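Local coordinates for 11R-lipoxygenase (Gersemia fruticosa, PDB 3VF1), which probably acts as a calcium-regulated, non-heme iron dioxygenase that inserts molecular oxygen into polyunsaturated fatty acids with 11R specificity, at residues G258-N263 with H589-T594; D447-I452 with V623-V628; V468-Y473 with V561-V566. All blocks are in the same frame, centred on the assembly; numbering follows the deposited sequence.

Interaction 1 (G258-N263 with H589-T594)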
loop_
_atom_site.group_PDB
_atom_site.type_symbol
_atom_site.label_atom_id
_atom_site.label_comp_id
_atom_site.label_asym_id
_atom_site.label_seq_id
_atom_site.Cartn_x
_atom_site.Cartn_y
_atom_site.Cartn_z
ATOM N N GLY A 258 -10.571 -19.149 -12.810
ATOM C CA GLY A 258 -9.235 -19.554 -12.419
ATOM C C GLY A 258 -8.252 -18.403 -12.485
ATOM O O GLY A 258 -7.417 -18.237 -11.594
ATOM N N SER A 259 -8.356 -17.596 -13.538
ATOM C CA SER A 259 -7.412 -16.506 -13.758
ATOM C C SER A 259 -7.555 -15.399 -12.714
ATOM O O SER A 259 -6.646 -14.594 -12.539
ATOM C CB SER A 259 -7.575 -15.928 -15.167
ATOM O OG SER A 259 -8.746 -15.137 -15.279
ATOM N N GLN A 260 -8.689 -15.360 -12.021
ATOM C CA GLN A 260 -8.919 -14.340 -11.000
ATOM C C GLN A 260 -8.061 -14.572 -9.759
ATOM O O GLN A 260 -7.869 -13.662 -8.953
ATOM C CB GLN A 260 -10.396 -14.288 -10.605
ATOM C CG GLN A 260 -11.308 -13.741 -11.690
ATOM C CD GLN A 260 -10.857 -12.385 -12.196
ATOM O OE1 GLN A 260 -11.191 -11.350 -11.618
ATOM N NE2 GLN A 260 -10.088 -12.384 -13.279
ATOM N N PHE A 261 -7.549 -15.789 -9.606
ATOM C CA PHE A 261 -6.676 -16.113 -8.483
ATOM C C PHE A 261 -5.224 -15.793 -8.821
ATOM O O PHE A 261 -4.346 -15.869 -7.963
ATOM C CB PHE A 261 -6.822 -17.587 -8.099
ATOM C CG PHE A 261 -8.144 -17.917 -7.466
ATOM C CD1 PHE A 261 -9.267 -18.140 -8.248
ATOM C CD2 PHE A 261 -8.265 -17.998 -6.091
ATOM C CE1 PHE A 261 -10.485 -18.439 -7.666
ATOM C CE2 PHE A 261 -9.481 -18.297 -5.504
ATOM C CZ PHE A 261 -10.591 -18.519 -6.293
ATOM N N LEU A 262 -4.980 -15.431 -10.078
ATOM C CA LEU A 262 -3.646 -15.061 -10.532
ATOM C C LEU A 262 -3.572 -13.576 -10.873
ATOM O O LEU A 262 -2.615 -12.896 -10.517
ATOM C CB LEU A 262 -3.265 -15.870 -11.773
ATOM C CG LEU A 262 -3.187 -17.389 -11.632
ATOM C CD1 LEU A 262 -2.831 -18.009 -12.973
ATOM C CD2 LEU A 262 -2.177 -17.786 -10.571
ATOM N N ASN A 263 -4.590 -13.080 -11.569
ATOM C CA ASN A 263 -4.552 -11.737 -12.129
ATOM C C ASN A 263 -5.712 -10.872 -11.652
ATOM O O ASN A 263 -6.086 -9.901 -12.309
ATOM C CB ASN A 263 -4.553 -11.817 -13.655
ATOM C CG ASN A 263 -3.434 -12.692 -14.189
ATOM O OD1 ASN A 263 -2.301 -12.631 -13.709
ATOM N ND2 ASN A 263 -3.749 -13.519 -15.180
ATOM N N HIS A 589 -20.372 -7.631 -8.443
ATOM C CA HIS A 589 -20.318 -8.327 -7.158
ATOM C C HIS A 589 -20.152 -9.848 -7.260
ATOM O O HIS A 589 -19.361 -10.435 -6.520
ATOM C CB HIS A 589 -21.564 -8.001 -6.328
ATOM C CG HIS A 589 -21.452 -8.402 -4.891
ATOM N ND1 HIS A 589 -21.125 -7.509 -3.892
ATOM C CD2 HIS A 589 -21.614 -9.601 -4.285
ATOM C CE1 HIS A 589 -21.099 -8.140 -2.732
ATOM N NE2 HIS A 589 -21.390 -9.411 -2.943
ATOM N N PRO A 590 -20.902 -10.495 -8.164
ATOM C CA PRO A 590 -20.827 -11.958 -8.267
ATOM C C PRO A 590 -19.430 -12.490 -8.586
ATOM O O PRO A 590 -19.151 -13.657 -8.314
ATOM C CB PRO A 590 -21.787 -12.276 -9.417
ATOM C CG PRO A 590 -22.749 -11.141 -9.427
ATOM C CD PRO A 590 -21.941 -9.936 -9.046
ATOM N N ASN A 591 -18.568 -11.655 -9.156
ATOM C CA ASN A 591 -17.212 -12.082 -9.487
ATOM C C ASN A 591 -16.373 -12.310 -8.234
ATOM O O ASN A 591 -15.396 -13.060 -8.259
ATOM C CB ASN A 591 -16.533 -11.055 -10.397
ATOM C CG ASN A 591 -15.140 -11.484 -10.823
ATOM O OD1 ASN A 591 -14.982 -12.406 -11.624
ATOM N ND2 ASN A 591 -14.124 -10.809 -10.296
ATOM N N SER A 592 -16.761 -11.666 -7.138
ATOM C CA SER A 592 -16.057 -11.816 -5.872
ATOM C C SER A 592 -16.937 -11.336 -4.719
ATOM O O SER A 592 -16.779 -10.216 -4.233
ATOM C CB SER A 592 -14.747 -11.028 -5.901
ATOM O OG SER A 592 -13.831 -11.521 -4.937
ATOM N N PRO A 593 -17.874 -12.192 -4.279
ATOM C CA PRO A 593 -18.825 -11.861 -3.211
ATOM C C PRO A 593 -18.129 -11.453 -1.916
ATOM O O PRO A 593 -17.111 -12.044 -1.556
ATOM C CB PRO A 593 -19.597 -13.169 -3.008
ATOM C CG PRO A 593 -19.424 -13.925 -4.278
ATOM C CD PRO A 593 -18.072 -13.558 -4.793
ATOM N N THR A 594 -18.678 -10.458 -1.227
ATOM C CA THR A 594 -18.098 -9.979 0.023
ATOM C C THR A 594 -18.744 -10.650 1.227
ATOM O O THR A 594 -18.115 -10.799 2.273
ATOM C CB THR A 594 -18.248 -8.452 0.164
ATOM O OG1 THR A 594 -19.635 -8.092 0.129
ATOM C CG2 THR A 594 -17.514 -7.739 -0.961
#
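The amides of Gln260 and Asn591 meet between helix 254-263 and the short 3-10 turn at 589-591, and these terminal groups carry the contact. The two side chains cross at roughly a right angle, and their amide planes are turned about 60° apart, so the two amides are not coplanar. Asn591 ND2 donates to Gln260 OE1 at 3.3 Å, a long but fairly straight bond with an N-H...O angle of 166°. The acceptor lies nearly in the amide plane of Asn591, while the donor stands off the Gln260 carbonyl plane by 31°. Gln260 CG, anti to the carbonyl carbon, lies 3.9 Å from Asn591 OD1, and the bend at chi2 then turns OE1 to the donor. Asn591 extends with CG anti to the backbone N, which carries its amide toward the helix. That amide is gripped from several directions: ND2 also bonds to Thr585 O, and OD1 accepts from Trp256 NE1 on the same helix as Gln260. With an alanine at Gln260, Asn591 ND2 would probably lose one of its two acceptors, and a gap would be likely to open beside Arg380, against which the glutamine also packs. The contact lies away from the iron. It is a buried side-chain hydrogen bond between amides, within the helical lipoxygenase domain, joining helix 254-263 to the loop after helix 582-586 beside the long helix 369-410.

Interaction 2 (D447-I452 with V623-V628)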
loop_
_atom_site.group_PDB
_atom_site.type_symbol
_atom_site.label_atom_id
_atom_site.label_comp_id
_atom_site.label_asym_id
_atom_site.label_seq_id
_atom_site.Cartn_x
_atom_site.Cartn_y
_atom_site.Cartn_z
ATOM N N ASP A 447 -16.658 -3.732 8.238
ATOM C CA ASP A 447 -17.692 -4.305 9.087
ATOM C C ASP A 447 -19.042 -4.360 8.373
ATOM O O ASP A 447 -19.873 -5.218 8.668
ATOM C CB ASP A 447 -17.819 -3.484 10.373
ATOM C CG ASP A 447 -18.512 -4.241 11.486
ATOM O OD1 ASP A 447 -17.838 -5.036 12.173
ATOM O OD2 ASP A 447 -19.728 -4.031 11.683
ATOM N N LYS A 448 -19.254 -3.448 7.430
ATOM C CA LYS A 448 -20.541 -3.336 6.742
ATOM C C LYS A 448 -20.675 -4.230 5.505
ATOM O O LYS A 448 -21.786 -4.458 5.029
ATOM C CB LYS A 448 -20.798 -1.884 6.327
ATOM C CG LYS A 448 -20.943 -0.906 7.481
ATOM C CD LYS A 448 -21.480 0.431 6.994
ATOM C CE LYS A 448 -21.546 1.464 8.108
ATOM N NZ LYS A 448 -20.205 2.013 8.449
ATOM N N VAL A 449 -19.558 -4.727 4.978
ATOM C CA VAL A 449 -19.589 -5.464 3.712
ATOM C C VAL A 449 -19.081 -6.906 3.804
ATOM O O VAL A 449 -19.436 -7.741 2.976
ATOM C CB VAL A 449 -18.775 -4.731 2.623
ATOM C CG1 VAL A 449 -19.252 -3.294 2.485
ATOM C CG2 VAL A 449 -17.288 -4.777 2.937
ATOM N N LEU A 450 -18.250 -7.195 4.798
ATOM C CA LEU A 450 -17.682 -8.530 4.949
ATOM C C LEU A 450 -18.546 -9.397 5.856
ATOM O O LEU A 450 -19.121 -8.908 6.826
ATOM C CB LEU A 450 -16.271 -8.444 5.528
ATOM C CG LEU A 450 -15.221 -7.738 4.672
ATOM C CD1 LEU A 450 -13.894 -7.704 5.410
ATOM C CD2 LEU A 450 -15.072 -8.425 3.323
ATOM N N SER A 451 -18.630 -10.686 5.543
ATOM C CA SER A 451 -19.400 -11.608 6.371
ATOM C C SER A 451 -18.684 -11.886 7.689
ATOM O O SER A 451 -19.322 -12.237 8.681
ATOM C CB SER A 451 -19.686 -12.913 5.624
ATOM O OG SER A 451 -18.494 -13.577 5.260
ATOM N N ILE A 452 -17.363 -11.724 7.705
ATOM C CA ILE A 452 -16.609 -11.847 8.952
ATOM C C ILE A 452 -16.640 -10.535 9.727
ATOM O O ILE A 452 -15.967 -10.394 10.747
ATOM C CB ILE A 452 -15.140 -12.274 8.727
ATOM C CG1 ILE A 452 -14.351 -11.177 8.005
ATOM C CG2 ILE A 452 -15.084 -13.593 7.965
ATOM C CD1 ILE A 452 -12.876 -11.480 7.871
ATOM N N VAL A 623 -24.460 -1.894 -2.858
ATOM C CA VAL A 623 -24.126 -0.498 -3.118
ATOM C C VAL A 623 -23.037 -0.032 -2.157
ATOM O O VAL A 623 -22.136 0.716 -2.539
ATOM C CB VAL A 623 -25.352 0.424 -2.966
ATOM C CG1 VAL A 623 -24.944 1.881 -3.129
ATOM C CG2 VAL A 623 -26.424 0.058 -3.979
ATOM N N THR A 624 -23.126 -0.477 -0.907
ATOM C CA THR A 624 -22.138 -0.114 0.101
ATOM C C THR A 624 -20.743 -0.525 -0.348
ATOM O O THR A 624 -19.782 0.225 -0.174
ATOM C CB THR A 624 -22.445 -0.768 1.462
ATOM O OG1 THR A 624 -23.626 -0.183 2.023
ATOM C CG2 THR A 624 -21.281 -0.573 2.429
ATOM N N MET A 625 -20.631 -1.713 -0.933
ATOM C CA MET A 625 -19.339 -2.218 -1.377
ATOM C C MET A 625 -18.789 -1.382 -2.528
ATOM O O MET A 625 -17.601 -1.069 -2.559
ATOM C CB MET A 625 -19.446 -3.682 -1.806
ATOM C CG MET A 625 -18.110 -4.298 -2.198
ATOM S SD MET A 625 -16.870 -4.113 -0.898
ATOM C CE MET A 625 -15.462 -4.935 -1.641
ATOM N N VAL A 626 -19.654 -1.024 -3.469
ATOM C CA VAL A 626 -19.241 -0.229 -4.622
ATOM C C VAL A 626 -18.797 1.163 -4.190
ATOM O O VAL A 626 -17.847 1.719 -4.740
ATOM C CB VAL A 626 -20.375 -0.100 -5.659
ATOM C CG1 VAL A 626 -20.022 0.940 -6.715
ATOM C CG2 VAL A 626 -20.655 -1.448 -6.304
ATOM N N SER A 627 -19.489 1.724 -3.204
ATOM C CA SER A 627 -19.130 3.031 -2.669
ATOM C C SER A 627 -17.747 2.970 -2.030
ATOM O O SER A 627 -16.935 3.880 -2.193
ATOM C CB SER A 627 -20.166 3.485 -1.637
ATOM O OG SER A 627 -19.888 4.795 -1.174
ATOM N N VAL A 628 -17.488 1.887 -1.305
ATOM C CA VAL A 628 -16.207 1.696 -0.637
ATOM C C VAL A 628 -15.083 1.479 -1.646
ATOM O O VAL A 628 -14.070 2.177 -1.614
ATOM C CB VAL A 628 -16.258 0.502 0.334
ATOM C CG1 VAL A 628 -14.852 0.064 0.732
ATOM C CG2 VAL A 628 -17.082 0.861 1.564
#
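Val449 and Thr624 are turned so that methyl meets methyl: Val449 CG1 stands anti to the carbonyl carbon (chi1 -54°), and Thr624 holds CG2 anti to its backbone N, with OG1 on another branch. The two methyls, Val449 CG1 and Thr624 CG2, approach to 3.4 Å, which is tight packing. The other valine branch works separately. Val449 CG2 lies 3.9 Å from Met625 SD, brought there by the bend of the methionine chain at chi2 (54°), and the two side chains run at about a right angle to each other. Val449 thus straddles consecutive residues of helix 619-632, one branch to each. At the margin Lys448 adds its aliphatic base, CB being 4.1 Å from Thr624 CG2, while the rest of the lysine leads off to place NZ against Gly443 O. The polar side of the threonine is likewise occupied, since OG1 bonds to His620 O one turn back in its own helix. Met625 also packs on Gln388 of helix 369-410; its side chain is about 9 Å from that of the iron ligand His392 and about 12 Å from the iron. What joins the end of helix 445-449 to helix 619-632 here is therefore apolar: carbon and sulfur surfaces fitted by shape, with hydroxyl and ammonium groups directed to backbone oxygens elsewhere, so the seam depends on close fit more than on directional bonds.

Interaction 3 (V468-Y473 with V561-V566)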
loop_
_atom_site.group_PDB
_atom_site.type_symbol
_atom_site.label_atom_id
_atom_site.label_comp_id
_atom_site.label_asym_id
_atom_site.label_seq_id
_atom_site.Cartn_x
_atom_site.Cartn_y
_atom_site.Cartn_z
ATOM N N VAL A 468 3.299 -14.491 10.697
ATOM C CA VAL A 468 3.978 -13.837 9.584
ATOM C C VAL A 468 5.442 -13.545 9.889
ATOM O O VAL A 468 5.799 -13.208 11.018
ATOM C CB VAL A 468 3.286 -12.513 9.187
ATOM C CG1 VAL A 468 3.589 -11.416 10.202
ATOM C CG2 VAL A 468 3.728 -12.083 7.800
ATOM N N THR A 469 6.287 -13.695 8.875
ATOM C CA THR A 469 7.668 -13.238 8.942
ATOM C C THR A 469 7.986 -12.507 7.644
ATOM O O THR A 469 7.202 -12.542 6.699
ATOM C CB THR A 469 8.663 -14.400 9.126
ATOM O OG1 THR A 469 8.921 -15.023 7.862
ATOM C CG2 THR A 469 8.118 -15.432 10.105
ATOM N N PHE A 470 9.138 -11.849 7.596
ATOM C CA PHE A 470 9.515 -11.081 6.415
ATOM C C PHE A 470 10.007 -11.963 5.268
ATOM O O PHE A 470 10.258 -11.471 4.166
ATOM C CB PHE A 470 10.567 -10.027 6.770
ATOM C CG PHE A 470 9.985 -8.677 7.076
ATOM C CD1 PHE A 470 9.482 -8.390 8.335
ATOM C CD2 PHE A 470 9.931 -7.699 6.099
ATOM C CE1 PHE A 470 8.939 -7.147 8.614
ATOM C CE2 PHE A 470 9.390 -6.455 6.371
ATOM C CZ PHE A 470 8.894 -6.179 7.632
ATOM N N ASP A 471 10.140 -13.262 5.517
ATOM C CA ASP A 471 10.473 -14.198 4.449
ATOM C C ASP A 471 9.368 -14.206 3.398
ATOM O O ASP A 471 9.625 -14.413 2.211
ATOM C CB ASP A 471 10.675 -15.611 4.997
ATOM C CG ASP A 471 11.942 -15.744 5.819
ATOM O OD1 ASP A 471 12.791 -14.827 5.767
ATOM O OD2 ASP A 471 12.093 -16.774 6.510
ATOM N N SER A 472 8.135 -13.977 3.842
ATOM C CA SER A 472 6.990 -13.964 2.941
ATOM C C SER A 472 6.945 -12.683 2.111
ATOM O O SER A 472 6.082 -12.527 1.246
ATOM C CB SER A 472 5.686 -14.126 3.728
ATOM O OG SER A 472 5.450 -13.016 4.577
ATOM N N TYR A 473 7.874 -11.769 2.376
ATOM C CA TYR A 473 7.959 -10.524 1.620
ATOM C C TYR A 473 9.053 -10.576 0.560
ATOM O O TYR A 473 9.133 -9.700 -0.297
ATOM C CB TYR A 473 8.182 -9.340 2.560
ATOM C CG TYR A 473 6.908 -8.852 3.204
ATOM C CD1 TYR A 473 6.412 -9.454 4.352
ATOM C CD2 TYR A 473 6.194 -7.796 2.655
ATOM C CE1 TYR A 473 5.243 -9.012 4.937
ATOM C CE2 TYR A 473 5.026 -7.350 3.233
ATOM C CZ TYR A 473 4.557 -7.959 4.372
ATOM O OH TYR A 473 3.394 -7.510 4.945
ATOM N N VAL A 561 20.055 -3.229 1.540
ATOM C CA VAL A 561 19.399 -3.065 0.249
ATOM C C VAL A 561 18.128 -3.906 0.172
ATOM O O VAL A 561 17.082 -3.424 -0.259
ATOM C CB VAL A 561 20.336 -3.449 -0.913
ATOM C CG1 VAL A 561 19.564 -3.521 -2.225
ATOM C CG2 VAL A 561 21.482 -2.453 -1.019
ATOM N N HIS A 562 18.219 -5.164 0.591
ATOM C CA HIS A 562 17.073 -6.061 0.526
ATOM C C HIS A 562 15.898 -5.508 1.321
ATOM O O HIS A 562 14.790 -5.389 0.802
ATOM C CB HIS A 562 17.432 -7.449 1.054
ATOM C CG HIS A 562 16.283 -8.409 1.042
ATOM N ND1 HIS A 562 15.830 -9.011 -0.112
ATOM C CD2 HIS A 562 15.486 -8.859 2.039
ATOM C CE1 HIS A 562 14.808 -9.798 0.177
ATOM N NE2 HIS A 562 14.578 -9.723 1.475
ATOM N N PHE A 563 16.144 -5.172 2.582
ATOM C CA PHE A 563 15.083 -4.691 3.457
ATOM C C PHE A 563 14.409 -3.453 2.877
ATOM O O PHE A 563 13.193 -3.309 2.960
ATOM C CB PHE A 563 15.629 -4.381 4.851
ATOM C CG PHE A 563 14.559 -4.148 5.878
ATOM C CD1 PHE A 563 14.042 -5.204 6.610
ATOM C CD2 PHE A 563 14.062 -2.875 6.105
ATOM C CE1 PHE A 563 13.055 -4.994 7.554
ATOM C CE2 PHE A 563 13.075 -2.659 7.049
ATOM C CZ PHE A 563 12.571 -3.721 7.773
ATOM N N LEU A 564 15.199 -2.565 2.285
ATOM C CA LEU A 564 14.663 -1.336 1.710
ATOM C C LEU A 564 13.914 -1.620 0.413
ATOM O O LEU A 564 12.936 -0.946 0.092
ATOM C CB LEU A 564 15.785 -0.328 1.460
ATOM C CG LEU A 564 16.497 0.188 2.714
ATOM C CD1 LEU A 564 17.678 1.064 2.331
ATOM C CD2 LEU A 564 15.533 0.950 3.605
ATOM N N THR A 565 14.377 -2.619 -0.333
ATOM C CA THR A 565 13.700 -3.031 -1.555
ATOM C C THR A 565 12.292 -3.513 -1.218
ATOM O O THR A 565 11.330 -3.190 -1.915
ATOM C CB THR A 565 14.465 -4.156 -2.275
ATOM O OG1 THR A 565 15.738 -3.667 -2.721
ATOM C CG2 THR A 565 13.681 -4.662 -3.475
ATOM N N VAL A 566 12.181 -4.286 -0.142
ATOM C CA VAL A 566 10.890 -4.773 0.328
ATOM C C VAL A 566 9.937 -3.617 0.607
ATOM O O VAL A 566 8.772 -3.659 0.218
ATOM C CB VAL A 566 11.043 -5.618 1.612
ATOM C CG1 VAL A 566 9.705 -5.762 2.328
ATOM C CG2 VAL A 566 11.626 -6.984 1.286
#
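A 3-10 turn in the loop between helices 456-465 and 475-481 lays Phe470 and Tyr473 against helix 557-579, the helix that carries the iron ligands His575 and Asn579 further along. Val566 sits between the two aromatic residues. Its CG1 lies 3.9 Å from Tyr473 CB and also touches the edge of the Phe470 ring, close to the ring plane, at CE2. That branch stands anti to the backbone N of Val566, which sets it against Tyr473 CB and the Phe470 ring. One helical turn back, Phe563 brings CE1 over a face of the Phe470 ring, displaced toward the rim. The two rings are tilted by 29° with centroids 5.4 Å apart, near parallel but slid so far that they barely overlap. The turn is stiffened from within: Thr469 OG1 accepts from Asp471 N in an ST turn, and Ser472 OG donates to Thr469 O at 2.8 Å, almost in line with the carbonyl. Beyond the contact, Arg395 of helix 369-410 receives Tyr473 OH on its backbone O and makes a cation-pi contact with the ring, while Tyr539 meets Phe470 edge-to-face. Across the two segments the chemistry is wholly apolar: a valine methyl, the Tyr473 CB and ring, and two phenylalanine rings. The buried phenol has its polar end met by Arg395, so hydrophobic packing probably supplies most of the hold on helix 557-579 and the polar bonds fix the turn itself.

How the interactions relate
Interactions 1 and 2 are neighbours, their centres 16 Å apart, and they touch: Thr594 OG1 bonds to Val449 O at 2.9 Å, and Thr594 CG2 packs on Met625 CE at 3.5 Å. Interaction 3 stands apart, its centre 27 Å from that of interaction 1 and 31 Å from that of interaction 2, on the other side of the chain's centre from the latter. Along the chain interactions 1 and 2 cross, while interaction 3 is nested inside the loops both close. All belong to the lipoxygenase domain, and each borders helix 369-410, so the three contacts lie along different parts of the helix that supplies His392 and His397 to the iron.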